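Group II chitinase (PDB 6JAV) probably hydrolyses internal glycosidic bonds of chitin, as a family 18 endochitinase, through one catalytic domain, held in this chain, of a much longer protein. Local coordinates at residues K330-I335 / K369-N374. Residues are numbered along the deposited sequence; the frame is centred on the assembly and turned at random.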
loop_
_atom_site.group_PDB
_atom_site.type_symbol
_atom_site.label_atom_id
_atom_site.label_comp_id
_atom_site.label_asym_id
_atom_site.label_seq_id
_atom_site.Cartn_x
_atom_site.Cartn_y
_atom_site.Cartn_z
ATOM N N LYS A 330 -4.998 -12.384 -12.395
ATOM C CA LYS A 330 -5.630 -13.347 -11.494
ATOM C C LYS A 330 -6.159 -12.648 -10.235
ATOM O O LYS A 330 -7.287 -12.901 -9.784
ATOM C CB LYS A 330 -4.619 -14.432 -11.132
ATOM C CG LYS A 330 -5.131 -15.530 -10.231
ATOM C CD LYS A 330 -5.719 -16.673 -11.027
ATOM C CE LYS A 330 -6.184 -17.801 -10.117
ATOM N NZ LYS A 330 -5.072 -18.581 -9.533
ATOM N N LYS A 331 -5.345 -11.771 -9.651
ATOM C CA LYS A 331 -5.767 -11.039 -8.467
ATOM C C LYS A 331 -6.980 -10.154 -8.740
ATOM O O LYS A 331 -7.880 -10.056 -7.891
ATOM C CB LYS A 331 -4.601 -10.220 -7.904
ATOM C CG LYS A 331 -3.547 -11.061 -7.241
ATOM C CD LYS A 331 -2.430 -10.207 -6.669
ATOM C CE LYS A 331 -1.458 -11.060 -5.869
ATOM N NZ LYS A 331 -0.429 -10.243 -5.168
ATOM N N VAL A 332 -7.030 -9.489 -9.897
ATOM C CA VAL A 332 -8.192 -8.650 -10.210
ATOM C C VAL A 332 -9.438 -9.500 -10.461
ATOM O O VAL A 332 -10.547 -9.110 -10.089
ATOM C CB VAL A 332 -7.881 -7.649 -11.340
ATOM C CG1 VAL A 332 -9.103 -6.827 -11.677
ATOM C CG2 VAL A 332 -6.722 -6.719 -10.922
ATOM N N ASN A 333 -9.289 -10.668 -11.099
ATOM C CA ASN A 333 -10.444 -11.561 -11.206
ATOM C C ASN A 333 -10.931 -11.996 -9.828
ATOM O O ASN A 333 -12.144 -12.129 -9.610
ATOM C CB ASN A 333 -10.091 -12.763 -12.075
ATOM C CG ASN A 333 -10.234 -12.450 -13.554
ATOM O OD1 ASN A 333 -9.260 -12.499 -14.309
ATOM N ND2 ASN A 333 -11.446 -12.114 -13.973
ATOM N N PHE A 334 -10.008 -12.168 -8.876
ATOM C CA PHE A 334 -10.380 -12.473 -7.489
ATOM C C PHE A 334 -11.177 -11.322 -6.872
ATOM O O PHE A 334 -12.224 -11.540 -6.248
ATOM C CB PHE A 334 -9.097 -12.772 -6.711
ATOM C CG PHE A 334 -9.265 -12.916 -5.230
ATOM C CD1 PHE A 334 -9.604 -14.152 -4.681
ATOM C CD2 PHE A 334 -9.014 -11.852 -4.367
ATOM C CE1 PHE A 334 -9.716 -14.316 -3.298
ATOM C CE2 PHE A 334 -9.147 -12.014 -2.976
ATOM C CZ PHE A 334 -9.495 -13.257 -2.449
ATOM N N ILE A 335 -10.713 -10.083 -7.077
ATOM C CA ILE A 335 -11.436 -8.897 -6.612
ATOM C C ILE A 335 -12.870 -8.909 -7.132
ATOM O O ILE A 335 -13.837 -8.735 -6.367
ATOM C CB ILE A 335 -10.679 -7.629 -7.053
ATOM C CG1 ILE A 335 -9.382 -7.492 -6.239
ATOM C CG2 ILE A 335 -11.574 -6.348 -6.950
ATOM C CD1 ILE A 335 -8.455 -6.372 -6.813
ATOM N N LYS A 369 -6.363 -2.020 -14.640
ATOM C CA LYS A 369 -7.476 -1.290 -15.235
ATOM C C LYS A 369 -8.224 -2.157 -16.238
ATOM O O LYS A 369 -9.463 -2.237 -16.211
ATOM C CB LYS A 369 -6.954 -0.009 -15.901
ATOM C CG LYS A 369 -7.994 0.649 -16.777
ATOM C CD LYS A 369 -7.423 1.926 -17.359
ATOM C CE LYS A 369 -8.421 2.616 -18.282
ATOM N NZ LYS A 369 -7.800 3.824 -18.905
ATOM N N THR A 370 -7.486 -2.807 -17.138
ATOM C CA THR A 370 -8.134 -3.592 -18.181
ATOM C C THR A 370 -8.942 -4.733 -17.580
ATOM O O THR A 370 -10.075 -4.997 -18.011
ATOM C CB THR A 370 -7.080 -4.125 -19.137
ATOM O OG1 THR A 370 -6.491 -3.011 -19.813
ATOM C CG2 THR A 370 -7.718 -5.074 -20.166
ATOM N N GLU A 371 -8.396 -5.400 -16.560
ATOM C CA GLU A 371 -9.139 -6.497 -15.957
ATOM C C GLU A 371 -10.351 -5.998 -15.169
ATOM O O GLU A 371 -11.418 -6.624 -15.208
ATOM C CB GLU A 371 -8.205 -7.376 -15.132
ATOM C CG GLU A 371 -8.809 -8.754 -14.774
ATOM C CD GLU A 371 -9.178 -9.611 -16.001
ATOM O OE1 GLU A 371 -8.343 -9.758 -16.920
ATOM O OE2 GLU A 371 -10.302 -10.153 -16.038
ATOM N N LEU A 372 -10.231 -4.865 -14.464
ATOM C CA LEU A 372 -11.390 -4.326 -13.753
ATOM C C LEU A 372 -12.514 -3.968 -14.708
ATOM O O LEU A 372 -13.697 -4.095 -14.347
ATOM C CB LEU A 372 -11.000 -3.070 -12.971
ATOM C CG LEU A 372 -10.244 -3.318 -11.666
ATOM C CD1 LEU A 372 -9.847 -1.963 -11.083
ATOM C CD2 LEU A 372 -11.130 -4.083 -10.659
ATOM N N LEU A 373 -12.180 -3.488 -15.907
ATOM C CA LEU A 373 -13.171 -3.072 -16.893
ATOM C C LEU A 373 -13.692 -4.229 -17.731
ATOM O O LEU A 373 -14.682 -4.055 -18.448
ATOM C CB LEU A 373 -12.616 -1.969 -17.798
ATOM C CG LEU A 373 -12.317 -0.657 -17.066
ATOM C CD1 LEU A 373 -11.648 0.341 -17.994
ATOM C CD2 LEU A 373 -13.587 -0.061 -16.469
ATOM N N ASN A 374 -13.082 -5.394 -17.627
ATOM C CA ASN A 374 -13.542 -6.568 -18.355
ATOM C C ASN A 374 -14.738 -7.177 -17.619
ATOM O O ASN A 374 -14.615 -7.518 -16.435
ATOM C CB ASN A 374 -12.369 -7.537 -18.424
ATOM C CG ASN A 374 -12.728 -8.857 -19.028
ATOM O OD1 ASN A 374 -13.843 -9.056 -19.464
ATOM N ND2 ASN A 374 -11.775 -9.779 -19.051
#
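With CG1 of Val332 anti to its backbone N (chi1 178°) and CG of Glu371 likewise anti to its own, the two side chains reach for each other between neighbouring helices on the outside of the family 18 TIM barrel. Helices 325-337 and 363-373 run in roughly the same direction here; where residues 330-335 pass residues 369-373, the axes come within 9.1 Å and cross at -34°. Val332 CG1 fits against the start of the Glu371 side chain, 3.6 Å from Glu371 CB, and at a similar distance from the backbone N of Leu372. On the inner side, the side chains of Val332 and Leu372 cross at about a right angle, and Leu372 CD2 lies 3.6 Å from Val332 CG1. Leu372 CD2 also makes a looser contact with Ile335 CG2, at 4.4 Å; Ile335 in turn rests on Met246 and Met248 of barrel strand 244-257, while Leu372 touches Tyr7, linking the helix pair to the barrel wall and the N-terminal segment.

Farther out, the aliphatic part of Glu371 covers Val332 before the chain bends at CB-CG and brings its carboxylate to the amide of Asn333. The two planar groups are turned 52° apart. Lys336, one turn beyond Val332, forms a salt bridge through NZ with Glu371 OE2, and the same NZ also hydrogen-bonds to the carbonyl O of Asn374.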